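Leucine aminopeptidase (Legionella pneumophila, PDB 5GNE) probably removes amino acids from the N-terminal ends of peptides, as a zinc-dependent metalloaminopeptidase of the M28 family would. Local coordinates at residues Ala112-Thr117 with Glu212-Arg217; His103-Gln108 with Phe220-Glu225; Arg154-Ser159 with Gly178-Gly183; Tyr94-Glu99 with Ile369-Leu374. All blocks are in the same frame, centred on the assembly; numbering follows the deposited sequence.

Contact 1 of 4, residues Ala112-Thr117 with Glu212-Arg217; sequences AKIWQT and ELEMAR
In this helix-helix pair of an M28 peptidase, Lys113 and Ile114 of helix 111-123 pack on Glu214 and Arg217 of helix 202-221, with Thr117 on Leu213 beside them. The short segments run in roughly opposite directions, at 138°, and their axes come within 9.5 Å. Ile114 lays its CG1 across the aliphatic part of Glu214, at about a right angle to it, 3.8 Å from Glu214 CG. One residue before it, Lys113 CB sits 3.6 Å from Glu214 OE1, and the Lys113 side chain crosses that of Arg217 at about a right angle, with Lys113 CG near Arg217 NE. Thr117 CG2 meets Leu213 CD1 at 4.0 Å.

Glu214 has its CG anti to the backbone N (chi1 -176°), which puts CG against Ile114 CG1; a bend at chi2 then directs the carboxylate. Arg217 grips it side-on: Arg217 NE reaches Glu214 OE1 at 2.9 Å in a nearly straight bond, and NH2 reaches OE2 at 2.6 Å on the syn lone pair. OE2 also accepts from the backbone N of Asp110, just ahead of helix 111-123.

The ion pair is made within one helix, and the other helix meets it mainly with carbon. Lys113 NZ stays 6.8 Å from Glu214 OE1, so its charge probably adds little here; Arg217 probably balances the buried carboxylate and, with Asp110 N, fixes its rotation.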
loop_
_atom_site.group_PDB
_atom_site.type_symbol
_atom_site.label_atom_id
_atom_site.label_comp_id
_atom_site.label_asym_id
_atom_site.label_seq_id
_atom_site.Cartn_x
_atom_site.Cartn_y
_atom_site.Cartn_z
ATOM N N ALA A 112 5.583 -20.261 -8.127
ATOM C CA ALA A 112 4.998 -20.205 -9.462
ATOM C C ALA A 112 3.690 -19.409 -9.453
ATOM O O ALA A 112 3.387 -18.670 -10.395
ATOM C CB ALA A 112 4.762 -21.608 -9.999
ATOM N N LYS A 113 2.928 -19.546 -8.373
ATOM C CA LYS A 113 1.635 -18.895 -8.292
ATOM C C LYS A 113 1.859 -17.386 -8.166
ATOM O O LYS A 113 1.135 -16.586 -8.783
ATOM C CB LYS A 113 0.860 -19.428 -7.093
ATOM C CG LYS A 113 0.252 -20.828 -7.237
ATOM C CD LYS A 113 -1.195 -20.854 -7.664
ATOM C CE LYS A 113 -1.720 -22.285 -7.619
ATOM N NZ LYS A 113 -3.202 -22.331 -7.705
ATOM N N ILE A 114 2.880 -17.007 -7.392
ATOM C CA ILE A 114 3.335 -15.616 -7.329
ATOM C C ILE A 114 3.641 -15.067 -8.715
ATOM O O ILE A 114 3.099 -14.038 -9.123
ATOM C CB ILE A 114 4.603 -15.433 -6.455
ATOM C CG1 ILE A 114 4.355 -15.806 -4.994
ATOM C CG2 ILE A 114 5.075 -13.996 -6.485
ATOM C CD1 ILE A 114 5.564 -15.533 -4.101
ATOM N N TRP A 115 4.521 -15.762 -9.432
ATOM C CA TRP A 115 4.974 -15.308 -10.740
ATOM C C TRP A 115 3.807 -15.167 -11.701
ATOM O O TRP A 115 3.730 -14.179 -12.437
ATOM C CB TRP A 115 6.040 -16.264 -11.295
ATOM C CG TRP A 115 6.770 -15.731 -12.491
ATOM C CD1 TRP A 115 6.580 -16.075 -13.808
ATOM C CD2 TRP A 115 7.747 -14.684 -12.489
ATOM N NE1 TRP A 115 7.425 -15.344 -14.609
ATOM C CE2 TRP A 115 8.147 -14.475 -13.824
ATOM C CE3 TRP A 115 8.342 -13.913 -11.478
ATOM C CZ2 TRP A 115 9.110 -13.533 -14.178
ATOM C CZ3 TRP A 115 9.293 -12.974 -11.831
ATOM C CH2 TRP A 115 9.670 -12.794 -13.169
ATOM N N GLN A 116 2.874 -16.116 -11.654
ATOM C CA GLN A 116 1.723 -16.065 -12.544
ATOM C C GLN A 116 0.921 -14.768 -12.371
ATOM O O GLN A 116 0.498 -14.149 -13.359
ATOM C CB GLN A 116 0.821 -17.264 -12.324
ATOM C CG GLN A 116 -0.219 -17.376 -13.421
ATOM C CD GLN A 116 -0.959 -18.690 -13.386
ATOM O OE1 GLN A 116 -0.625 -19.584 -12.602
ATOM N NE2 GLN A 116 -1.949 -18.835 -14.262
ATOM N N THR A 117 0.747 -14.350 -11.115
ATOM C CA THR A 117 0.018 -13.117 -10.803
ATOM C C THR A 117 0.688 -11.926 -11.458
ATOM O O THR A 117 0.029 -11.121 -12.119
ATOM C CB THR A 117 -0.086 -12.853 -9.285
ATOM O OG1 THR A 117 -0.846 -13.892 -8.663
ATOM C CG2 THR A 117 -0.796 -11.541 -9.019
ATOM N N GLU A 212 0.729 -10.399 -1.616
ATOM C CA GLU A 212 -0.377 -10.520 -0.675
ATOM C C GLU A 212 -1.396 -11.517 -1.174
ATOM O O GLU A 212 -2.077 -12.157 -0.353
ATOM C CB GLU A 212 -1.019 -9.152 -0.372
ATOM C CG GLU A 212 -1.843 -8.525 -1.471
ATOM C CD GLU A 212 -2.578 -7.265 -0.996
ATOM O OE1 GLU A 212 -2.740 -7.061 0.231
ATOM O OE2 GLU A 212 -2.961 -6.451 -1.857
ATOM N N LEU A 213 -1.518 -11.658 -2.492
ATOM C CA LEU A 213 -2.427 -12.672 -3.036
ATOM C C LEU A 213 -1.955 -14.057 -2.648
ATOM O O LEU A 213 -2.753 -14.874 -2.196
ATOM C CB LEU A 213 -2.542 -12.571 -4.553
ATOM C CG LEU A 213 -3.825 -11.856 -4.983
ATOM C CD1 LEU A 213 -3.839 -11.656 -6.476
ATOM C CD2 LEU A 213 -5.080 -12.625 -4.530
ATOM N N GLU A 214 -0.651 -14.303 -2.752
ATOM C CA GLU A 214 -0.089 -15.569 -2.270
ATOM C C GLU A 214 -0.272 -15.760 -0.753
ATOM O O GLU A 214 -0.542 -16.876 -0.275
ATOM C CB GLU A 214 1.390 -15.687 -2.651
ATOM C CG GLU A 214 2.048 -17.022 -2.274
ATOM C CD GLU A 214 1.323 -18.265 -2.810
ATOM O OE1 GLU A 214 0.494 -18.144 -3.741
ATOM O OE2 GLU A 214 1.603 -19.376 -2.305
ATOM N N MET A 215 -0.068 -14.694 0.004
ATOM C CA MET A 215 -0.311 -14.745 1.449
ATOM C C MET A 215 -1.736 -15.207 1.744
ATOM O O MET A 215 -1.954 -16.141 2.530
ATOM C CB MET A 215 -0.059 -13.387 2.062
ATOM C CG MET A 215 1.429 -13.101 2.246
ATOM S SD MET A 215 1.620 -11.339 2.536
ATOM C CE MET A 215 0.755 -11.224 4.101
ATOM N N ALA A 216 -2.695 -14.608 1.044
ATOM C CA ALA A 216 -4.107 -14.989 1.177
ATOM C C ALA A 216 -4.315 -16.452 0.828
ATOM O O ALA A 216 -5.053 -17.163 1.498
ATOM C CB ALA A 216 -5.005 -14.108 0.304
ATOM N N ARG A 217 -3.669 -16.909 -0.224
ATOM C CA ARG A 217 -3.896 -18.267 -0.656
ATOM C C ARG A 217 -3.270 -19.285 0.290
ATOM O O ARG A 217 -3.879 -20.305 0.609
ATOM C CB ARG A 217 -3.297 -18.466 -2.041
ATOM C CG ARG A 217 -3.526 -19.858 -2.633
ATOM C CD ARG A 217 -2.623 -20.100 -3.850
ATOM N NE ARG A 217 -1.261 -20.388 -3.411
ATOM C CZ ARG A 217 -0.899 -21.519 -2.805
ATOM N NH1 ARG A 217 -1.794 -22.473 -2.596
ATOM N NH2 ARG A 217 0.359 -21.700 -2.419
#

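Contact 2 of 4, residues His103-Gln108 with Phe220-Glu225; sequences HSLFEQ and FSSNFE
Leu105 and Phe224 meet tip to tip where helix 99-106 packs against the loop that leaves helix 202-221, at the surface of the M28 peptidase fold. Leu105 CG lies 3.6 Å from Phe224 CZ, and both methyls, CD1 and CD2, also reach that ring atom. CD2 touches Ser222 CB as well, at 3.9 Å. Gln108, bent at chi2, brings OE1 beside Ser221, 3.4 Å from Ser221 O, a pair of acceptors that do not bond; Ser221 OG is hydrogen-bonded chiefly to Val218 O, with Arg217 O a second partner.

Behind this first shell, Val370 of helix 355-373 touches both Leu105 and Phe224, so that the three side chains pack together. Phe224 has a chi1 of 56°, which sets CG between the backbone N and the carbonyl carbon. Ser222 OG donates to Phe224 O at 2.7 Å, in the carbonyl plane and on a lone pair, while the same OG sits 3.4 Å above the plane of the Phe224 ring, over its centre.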
loop_
_atom_site.group_PDB
_atom_site.type_symbol
_atom_site.label_atom_id
_atom_site.label_comp_id
_atom_site.label_asym_id
_atom_site.label_seq_id
_atom_site.Cartn_x
_atom_site.Cartn_y
_atom_site.Cartn_z
ATOM N N HIS A 103 6.679 -22.026 10.061
ATOM C CA HIS A 103 7.328 -22.907 9.098
ATOM C C HIS A 103 6.341 -23.716 8.267
ATOM O O HIS A 103 6.565 -23.887 7.080
ATOM C CB HIS A 103 8.354 -23.810 9.786
ATOM C CG HIS A 103 9.623 -23.091 10.137
ATOM N ND1 HIS A 103 9.747 -22.285 11.250
ATOM C CD2 HIS A 103 10.806 -23.006 9.481
ATOM C CE1 HIS A 103 10.961 -21.764 11.283
ATOM N NE2 HIS A 103 11.623 -22.185 10.220
ATOM N N SER A 104 5.244 -24.175 8.859
ATOM C CA SER A 104 4.210 -24.867 8.079
ATOM C C SER A 104 3.748 -23.980 6.951
ATOM O O SER A 104 3.581 -24.450 5.830
ATOM C CB SER A 104 3.018 -25.288 8.932
ATOM O OG SER A 104 3.417 -26.235 9.894
ATOM N N LEU A 105 3.538 -22.697 7.239
ATOM C CA LEU A 105 3.043 -21.799 6.199
ATOM C C LEU A 105 4.100 -21.539 5.140
ATOM O O LEU A 105 3.757 -21.464 3.954
ATOM C CB LEU A 105 2.525 -20.483 6.789
ATOM C CG LEU A 105 1.320 -20.702 7.716
ATOM C CD1 LEU A 105 0.515 -19.450 7.782
ATOM C CD2 LEU A 105 0.414 -21.818 7.199
ATOM N N PHE A 106 5.362 -21.369 5.546
ATOM C CA PHE A 106 6.465 -21.202 4.569
ATOM C C PHE A 106 6.471 -22.337 3.544
ATOM O O PHE A 106 6.517 -22.099 2.348
ATOM C CB PHE A 106 7.838 -21.137 5.251
ATOM C CG PHE A 106 8.114 -19.823 5.942
ATOM C CD1 PHE A 106 7.078 -18.901 6.158
ATOM C CD2 PHE A 106 9.410 -19.493 6.354
ATOM C CE1 PHE A 106 7.316 -17.687 6.791
ATOM C CE2 PHE A 106 9.675 -18.269 6.990
ATOM C CZ PHE A 106 8.620 -17.356 7.206
ATOM N N GLU A 107 6.377 -23.572 4.030
ATOM C CA GLU A 107 6.429 -24.758 3.167
ATOM C C GLU A 107 5.295 -24.816 2.142
ATOM O O GLU A 107 5.340 -25.609 1.210
ATOM C CB GLU A 107 6.420 -26.033 4.022
ATOM C CG GLU A 107 7.705 -26.250 4.804
ATOM C CD GLU A 107 7.586 -27.358 5.843
ATOM O OE1 GLU A 107 7.306 -28.515 5.459
ATOM O OE2 GLU A 107 7.789 -27.071 7.048
ATOM N N GLN A 108 4.282 -23.974 2.308
ATOM C CA GLN A 108 3.198 -23.926 1.343
ATOM C C GLN A 108 3.317 -22.782 0.345
ATOM O O GLN A 108 2.479 -22.642 -0.538
ATOM C CB GLN A 108 1.868 -23.839 2.070
ATOM C CG GLN A 108 1.664 -24.985 3.016
ATOM C CD GLN A 108 0.211 -25.365 3.134
ATOM O OE1 GLN A 108 -0.535 -24.775 3.920
ATOM N NE2 GLN A 108 -0.215 -26.338 2.326
ATOM N N PHE A 220 -5.609 -19.556 3.198
ATOM C CA PHE A 220 -6.782 -20.388 2.898
ATOM C C PHE A 220 -6.447 -21.877 2.981
ATOM O O PHE A 220 -7.269 -22.690 3.420
ATOM C CB PHE A 220 -7.368 -20.093 1.506
ATOM C CG PHE A 220 -8.262 -18.874 1.442
ATOM C CD1 PHE A 220 -9.397 -18.800 2.204
ATOM C CD2 PHE A 220 -7.998 -17.840 0.565
ATOM C CE1 PHE A 220 -10.229 -17.690 2.134
ATOM C CE2 PHE A 220 -8.828 -16.730 0.488
ATOM C CZ PHE A 220 -9.937 -16.657 1.266
ATOM N N SER A 221 -5.250 -22.235 2.537
ATOM C CA SER A 221 -4.828 -23.632 2.531
ATOM C C SER A 221 -4.216 -24.068 3.873
ATOM O O SER A 221 -3.910 -25.236 4.060
ATOM C CB SER A 221 -3.851 -23.883 1.389
ATOM O OG SER A 221 -2.718 -23.059 1.537
ATOM N N SER A 222 -4.012 -23.125 4.785
ATOM C CA SER A 222 -3.550 -23.443 6.148
ATOM C C SER A 222 -4.428 -24.449 6.920
ATOM O O SER A 222 -5.622 -24.581 6.656
ATOM C CB SER A 222 -3.450 -22.138 6.963
ATOM O OG SER A 222 -3.347 -22.350 8.375
ATOM N N ASN A 223 -3.811 -25.161 7.866
ATOM C CA ASN A 223 -4.505 -26.158 8.690
ATOM C C ASN A 223 -5.006 -25.552 10.007
ATOM O O ASN A 223 -5.741 -26.191 10.755
ATOM C CB ASN A 223 -3.603 -27.362 8.976
ATOM C CG ASN A 223 -3.740 -28.453 7.929
ATOM O OD1 ASN A 223 -2.819 -28.700 7.146
ATOM N ND2 ASN A 223 -4.895 -29.116 7.912
ATOM N N PHE A 224 -4.550 -24.345 10.312
ATOM C CA PHE A 224 -5.014 -23.630 11.490
ATOM C C PHE A 224 -5.701 -22.327 11.071
ATOM O O PHE A 224 -5.458 -21.770 9.999
ATOM C CB PHE A 224 -3.872 -23.366 12.480
ATOM C CG PHE A 224 -2.698 -22.624 11.882
ATOM C CD1 PHE A 224 -2.681 -21.232 11.836
ATOM C CD2 PHE A 224 -1.619 -23.325 11.351
ATOM C CE1 PHE A 224 -1.618 -20.562 11.283
ATOM C CE2 PHE A 224 -0.551 -22.655 10.804
ATOM C CZ PHE A 224 -0.553 -21.274 10.770
ATOM N N GLU A 225 -6.618 -21.886 11.907
ATOM C CA GLU A 225 -7.314 -20.635 11.699
ATOM C C GLU A 225 -6.573 -19.545 12.465
ATOM O O GLU A 225 -5.695 -19.840 13.273
ATOM C CB GLU A 225 -8.760 -20.751 12.143
ATOM C CG GLU A 225 -9.589 -21.573 11.179
ATOM C CD GLU A 225 -11.012 -21.092 11.106
ATOM O OE1 GLU A 225 -11.383 -20.247 11.940
ATOM O OE2 GLU A 225 -11.755 -21.540 10.218
#

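Contact 3 of 4, residues Arg154-Ser159 with Gly178-Gly183; sequences RKDVES and GKDKPG
Asp156 and Lys179 meet at the open end of the beta hairpin 157-164/170-177, on the edge of the mixed sheet, where the chain leaves strand 170-177 in a type I beta turn from Gly178 to Lys181. Asp156 O accepts two backbone bonds, each 2.8 Å long, from Gly178 N and Lys179 N, which come from opposite faces of its carbonyl plane. The one from Lys179 is the straighter, at 166° against 132°.

Lys179 CB lies 4.2 Å from Glu158 OE1. CG stands between N and the carbonyl carbon (chi1 65°), which brings it to Asp156 O at 3.6 Å. CD comes to 3.5 Å from Val157 O, and CE passes 4.5 Å from Lys155 O. NZ ends 5.6 Å from Glu158 OE1, too far for a salt bridge, though the opposite charges may still attract weakly.

The Asp156 carboxylate lies against Gly178 CA, and Gly178 adopts backbone angles that favour glycine. Lys181, across the turn, is bound elsewhere, to Leu226 O and Glu225. Arg154 holds the carboxylate: its NH2 meets Asp156 OD2 at 2.7 Å, on its anti side and in the guanidinium plane.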
loop_
_atom_site.group_PDB
_atom_site.type_symbol
_atom_site.label_atom_id
_atom_site.label_comp_id
_atom_site.label_asym_id
_atom_site.label_seq_id
_atom_site.Cartn_x
_atom_site.Cartn_y
_atom_site.Cartn_z
ATOM N N ARG A 154 -14.387 -21.712 2.279
ATOM C CA ARG A 154 -14.332 -20.805 3.406
ATOM C C ARG A 154 -15.471 -19.766 3.304
ATOM O O ARG A 154 -15.464 -18.902 2.424
ATOM C CB ARG A 154 -12.941 -20.160 3.418
ATOM C CG ARG A 154 -12.504 -19.543 4.705
ATOM C CD ARG A 154 -12.141 -20.539 5.779
ATOM N NE ARG A 154 -11.955 -19.794 7.018
ATOM C CZ ARG A 154 -10.782 -19.398 7.503
ATOM N NH1 ARG A 154 -9.648 -19.711 6.884
ATOM N NH2 ARG A 154 -10.752 -18.710 8.633
ATOM N N LYS A 155 -16.441 -19.857 4.212
ATOM C CA LYS A 155 -17.629 -18.994 4.200
ATOM C C LYS A 155 -17.368 -17.802 5.079
ATOM O O LYS A 155 -18.132 -16.840 5.149
ATOM C CB LYS A 155 -18.858 -19.754 4.706
ATOM C CG LYS A 155 -19.204 -20.991 3.898
ATOM C CD LYS A 155 -19.715 -20.624 2.517
ATOM C CE LYS A 155 -20.166 -21.856 1.734
ATOM N NZ LYS A 155 -19.025 -22.728 1.322
ATOM N N ASP A 156 -16.208 -17.890 5.696
ATOM C CA ASP A 156 -15.751 -17.099 6.816
ATOM C C ASP A 156 -15.230 -15.718 6.354
ATOM O O ASP A 156 -14.463 -15.058 7.053
ATOM C CB ASP A 156 -14.652 -17.912 7.500
ATOM C CG ASP A 156 -14.280 -17.383 8.834
ATOM O OD1 ASP A 156 -15.041 -16.557 9.373
ATOM O OD2 ASP A 156 -13.205 -17.777 9.332
ATOM N N VAL A 157 -15.674 -15.287 5.175
ATOM C CA VAL A 157 -15.002 -14.252 4.408
ATOM C C VAL A 157 -15.924 -13.121 3.970
ATOM O O VAL A 157 -17.138 -13.177 4.157
ATOM C CB VAL A 157 -14.356 -14.829 3.136
ATOM C CG1 VAL A 157 -13.333 -15.863 3.497
ATOM C CG2 VAL A 157 -15.427 -15.442 2.234
ATOM N N GLU A 158 -15.317 -12.073 3.423
ATOM C CA GLU A 158 -16.061 -10.971 2.841
ATOM C C GLU A 158 -15.185 -10.294 1.787
ATOM O O GLU A 158 -13.944 -10.337 1.885
ATOM C CB GLU A 158 -16.459 -10.008 3.941
ATOM C CG GLU A 158 -17.756 -9.281 3.751
ATOM C CD GLU A 158 -18.051 -8.387 4.944
ATOM O OE1 GLU A 158 -17.418 -8.592 6.011
ATOM O OE2 GLU A 158 -18.933 -7.507 4.830
ATOM N N SER A 159 -15.802 -9.744 0.742
ATOM C CA SER A 159 -15.075 -8.894 -0.212
ATOM C C SER A 159 -15.994 -7.815 -0.768
ATOM O O SER A 159 -17.125 -8.091 -1.133
ATOM C CB SER A 159 -14.459 -9.719 -1.349
ATOM O OG SER A 159 -15.450 -10.217 -2.229
ATOM N N GLY A 178 -11.846 -14.500 7.964
ATOM C CA GLY A 178 -12.221 -14.602 9.354
ATOM C C GLY A 178 -13.028 -13.392 9.792
ATOM O O GLY A 178 -12.680 -12.749 10.776
ATOM N N LYS A 179 -14.104 -13.089 9.057
ATOM C CA LYS A 179 -14.970 -11.929 9.330
ATOM C C LYS A 179 -15.557 -11.978 10.741
ATOM O O LYS A 179 -15.911 -10.952 11.307
ATOM C CB LYS A 179 -16.087 -11.802 8.291
ATOM C CG LYS A 179 -17.090 -12.934 8.297
ATOM C CD LYS A 179 -18.279 -12.582 7.423
ATOM C CE LYS A 179 -19.483 -13.456 7.729
ATOM N NZ LYS A 179 -20.600 -13.109 6.824
ATOM N N ASP A 180 -15.746 -13.178 11.271
ATOM C CA ASP A 180 -16.410 -13.338 12.565
ATOM C C ASP A 180 -15.418 -13.477 13.711
ATOM O O ASP A 180 -15.829 -13.663 14.850
ATOM C CB ASP A 180 -17.356 -14.544 12.569
ATOM C CG ASP A 180 -18.451 -14.437 11.524
ATOM O OD1 ASP A 180 -19.110 -13.378 11.453
ATOM O OD2 ASP A 180 -18.686 -15.439 10.812
ATOM N N LYS A 181 -14.120 -13.402 13.429
ATOM C CA LYS A 181 -13.133 -13.549 14.493
ATOM C C LYS A 181 -13.166 -12.330 15.421
ATOM O O LYS A 181 -13.478 -11.210 14.991
ATOM C CB LYS A 181 -11.706 -13.707 13.922
ATOM C CG LYS A 181 -11.442 -14.997 13.164
ATOM C CD LYS A 181 -11.428 -16.173 14.113
ATOM C CE LYS A 181 -11.388 -17.499 13.372
ATOM N NZ LYS A 181 -10.706 -18.549 14.219
ATOM N N PRO A 182 -12.894 -12.554 16.714
ATOM C CA PRO A 182 -12.906 -11.464 17.702
ATOM C C PRO A 182 -11.629 -10.627 17.645
ATOM O O PRO A 182 -10.573 -11.156 17.323
ATOM C CB PRO A 182 -12.973 -12.204 19.039
ATOM C CG PRO A 182 -12.271 -13.524 18.745
ATOM C CD PRO A 182 -12.714 -13.874 17.343
ATOM N N GLY A 183 -11.700 -9.355 18.010
ATOM C CA GLY A 183 -10.472 -8.601 18.155
ATOM C C GLY A 183 -10.095 -7.625 17.065
ATOM O O GLY A 183 -10.788 -7.450 16.055
#

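Contact 4 of 4, residues Tyr94-Glu99 with Ile369-Leu374; sequences YPINHE and IVELGL
A buried glutamate, Glu371, turns its carboxylate to two consecutive backbone N-H groups, those of Asn97 and His98, close to the C-terminal end of helix 355-373 in this M28 peptidase. Segment 94-99 runs across one side of that helix end, and His98 occupies the N-cap of the next helix, 99-106. Asn97 N donates to Glu371 OE1 at 3.0 Å in a fairly straight bond of 164°, arriving from above the carboxylate plane. His98 N reaches OE2, also at 3.0 Å, but more bent, at 140°, and on the syn lone pair. Both oxygens are thus engaged by the loop, and Tyr301 OH on helix 288-302 adds a further bond to OE2. These bonds would help stabilise a charged carboxylate in its buried position.

Glu371 gets there by a bend at chi2 (-73°), which folds CD back toward the loop. Ile96 crosses the carboxylate end at about a right angle, its CG2 3.6 Å from OE2. On one flank His98 CB touches Val370 CG1 at 3.7 Å. On the other, Tyr94 and Leu372 make an apolar contact near Phe293 of helix 288-302, which touches both; within it Leu372 CD2 lies 3.7 Å from Tyr94 CD1 and 3.9 Å from Tyr94 CE1.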
loop_
_atom_site.group_PDB
_atom_site.type_symbol
_atom_site.label_atom_id
_atom_site.label_comp_id
_atom_site.label_asym_id
_atom_site.label_seq_id
_atom_site.Cartn_x
_atom_site.Cartn_y
_atom_site.Cartn_z
ATOM N N TYR A 94 6.145 -7.156 21.143
ATOM C CA TYR A 94 5.390 -8.187 20.412
ATOM C C TYR A 94 6.054 -9.566 20.533
ATOM O O TYR A 94 7.241 -9.733 20.224
ATOM C CB TYR A 94 5.290 -7.844 18.935
ATOM C CG TYR A 94 4.533 -6.591 18.591
ATOM C CD1 TYR A 94 3.180 -6.627 18.236
ATOM C CD2 TYR A 94 5.188 -5.362 18.594
ATOM C CE1 TYR A 94 2.504 -5.454 17.902
ATOM C CE2 TYR A 94 4.532 -4.197 18.273
ATOM C CZ TYR A 94 3.196 -4.235 17.926
ATOM O OH TYR A 94 2.580 -3.041 17.607
ATOM N N PRO A 95 5.277 -10.558 20.961
ATOM C CA PRO A 95 5.718 -11.941 21.139
ATOM C C PRO A 95 6.019 -12.601 19.807
ATOM O O PRO A 95 5.340 -12.266 18.829
ATOM C CB PRO A 95 4.515 -12.630 21.788
ATOM C CG PRO A 95 3.638 -11.549 22.266
ATOM C CD PRO A 95 3.910 -10.336 21.449
ATOM N N ILE A 96 7.063 -13.428 19.751
ATOM C CA ILE A 96 7.305 -14.331 18.621
ATOM C C ILE A 96 7.430 -15.806 19.118
ATOM O O ILE A 96 8.474 -16.212 19.602
ATOM C CB ILE A 96 8.555 -13.888 17.861
ATOM C CG1 ILE A 96 8.344 -12.481 17.298
ATOM C CG2 ILE A 96 8.845 -14.818 16.719
ATOM C CD1 ILE A 96 9.573 -11.901 16.618
ATOM N N ASN A 97 6.366 -16.597 19.017
ATOM C CA ASN A 97 6.264 -17.845 19.791
ATOM C C ASN A 97 5.563 -19.002 19.062
ATOM O O ASN A 97 5.043 -19.938 19.684
ATOM C CB ASN A 97 5.548 -17.509 21.110
ATOM C CG ASN A 97 4.283 -16.718 20.878
ATOM O OD1 ASN A 97 3.930 -16.395 19.731
ATOM N ND2 ASN A 97 3.643 -16.321 21.954
ATOM N N HIS A 98 5.491 -18.853 17.754
ATOM C CA HIS A 98 4.736 -19.678 16.832
ATOM C C HIS A 98 5.571 -20.277 15.706
ATOM O O HIS A 98 5.090 -20.395 14.560
ATOM C CB HIS A 98 3.634 -18.722 16.350
ATOM C CG HIS A 98 2.673 -18.385 17.438
ATOM N ND1 HIS A 98 1.405 -17.932 17.210
ATOM C CD2 HIS A 98 2.654 -18.837 18.719
ATOM C CE1 HIS A 98 0.753 -17.842 18.346
ATOM N NE2 HIS A 98 1.464 -18.481 19.267
ATOM N N GLU A 99 6.770 -20.751 16.025
ATOM C CA GLU A 99 7.716 -21.181 15.002
ATOM C C GLU A 99 7.179 -22.341 14.162
ATOM O O GLU A 99 7.350 -22.359 12.940
ATOM C CB GLU A 99 9.061 -21.584 15.626
ATOM C CG GLU A 99 9.997 -22.267 14.607
ATOM C CD GLU A 99 11.466 -22.317 15.033
ATOM O OE1 GLU A 99 11.870 -21.557 15.949
ATOM O OE2 GLU A 99 12.230 -23.070 14.386
ATOM N N ILE A 369 1.526 -12.305 9.787
ATOM C CA ILE A 369 0.169 -12.776 9.994
ATOM C C ILE A 369 0.070 -13.833 11.105
ATOM O O ILE A 369 -0.843 -13.802 11.916
ATOM C CB ILE A 369 -0.411 -13.340 8.700
ATOM C CG1 ILE A 369 -0.730 -12.211 7.722
ATOM C CG2 ILE A 369 -1.691 -14.089 8.964
ATOM C CD1 ILE A 369 -1.221 -12.741 6.415
ATOM N N VAL A 370 1.017 -14.759 11.174
ATOM C CA VAL A 370 0.927 -15.804 12.195
ATOM C C VAL A 370 1.210 -15.233 13.578
ATOM O O VAL A 370 0.462 -15.472 14.530
ATOM C CB VAL A 370 1.897 -16.981 11.916
ATOM C CG1 VAL A 370 1.979 -17.911 13.113
ATOM C CG2 VAL A 370 1.442 -17.755 10.695
ATOM N N GLU A 371 2.305 -14.506 13.727
ATOM C CA GLU A 371 2.662 -14.090 15.066
ATOM C C GLU A 371 1.706 -13.031 15.636
ATOM O O GLU A 371 1.480 -12.998 16.853
ATOM C CB GLU A 371 4.105 -13.633 15.111
ATOM C CG GLU A 371 5.060 -14.763 14.710
ATOM C CD GLU A 371 5.205 -15.838 15.778
ATOM O OE1 GLU A 371 4.551 -15.738 16.828
ATOM O OE2 GLU A 371 5.997 -16.783 15.589
ATOM N N LEU A 372 1.127 -12.192 14.781
ATOM C CA LEU A 372 0.055 -11.304 15.243
ATOM C C LEU A 372 -1.298 -12.040 15.323
ATOM O O LEU A 372 -2.083 -11.827 16.259
ATOM C CB LEU A 372 -0.054 -10.092 14.327
ATOM C CG LEU A 372 1.052 -9.044 14.459
ATOM C CD1 LEU A 372 0.885 -7.961 13.429
ATOM C CD2 LEU A 372 0.976 -8.426 15.834
ATOM N N GLY A 373 -1.557 -12.903 14.337
ATOM C CA GLY A 373 -2.823 -13.602 14.184
ATOM C C GLY A 373 -3.147 -14.580 15.300
ATOM O O GLY A 373 -4.308 -14.855 15.586
ATOM N N LEU A 374 -2.101 -15.109 15.925
ATOM C CA LEU A 374 -2.248 -16.013 17.049
ATOM C C LEU A 374 -1.581 -15.484 18.369
ATOM O O LEU A 374 -1.518 -16.193 19.365
ATOM C CB LEU A 374 -1.629 -17.354 16.645
ATOM C CG LEU A 374 -1.864 -18.065 15.320
ATOM C CD1 LEU A 374 -0.888 -19.237 15.158
ATOM C CD2 LEU A 374 -3.295 -18.596 15.305
#

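Following the chain from the N terminus, residues 94-99 come first, and contact 4 closes the longest loop by bringing them to the end of helix 355-373. Helix 99-106 follows, and contact 2 returns it to the end of helix 202-221; helix 111-123 then meets the same helix in contact 1. Contact 3 is local, joining the start of strand 157-164 to the turn after strand 170-177. The four are nested, 3 inside 1 inside 2 inside 4, and none cross. Contact 2 touches all the others: Gln108 meets Arg217, Glu225 pairs with Lys181, and Leu105 packs on Val370. Together they tie helices 99-106 and 111-123 and the sheet edge to helices 202-221 and 355-373.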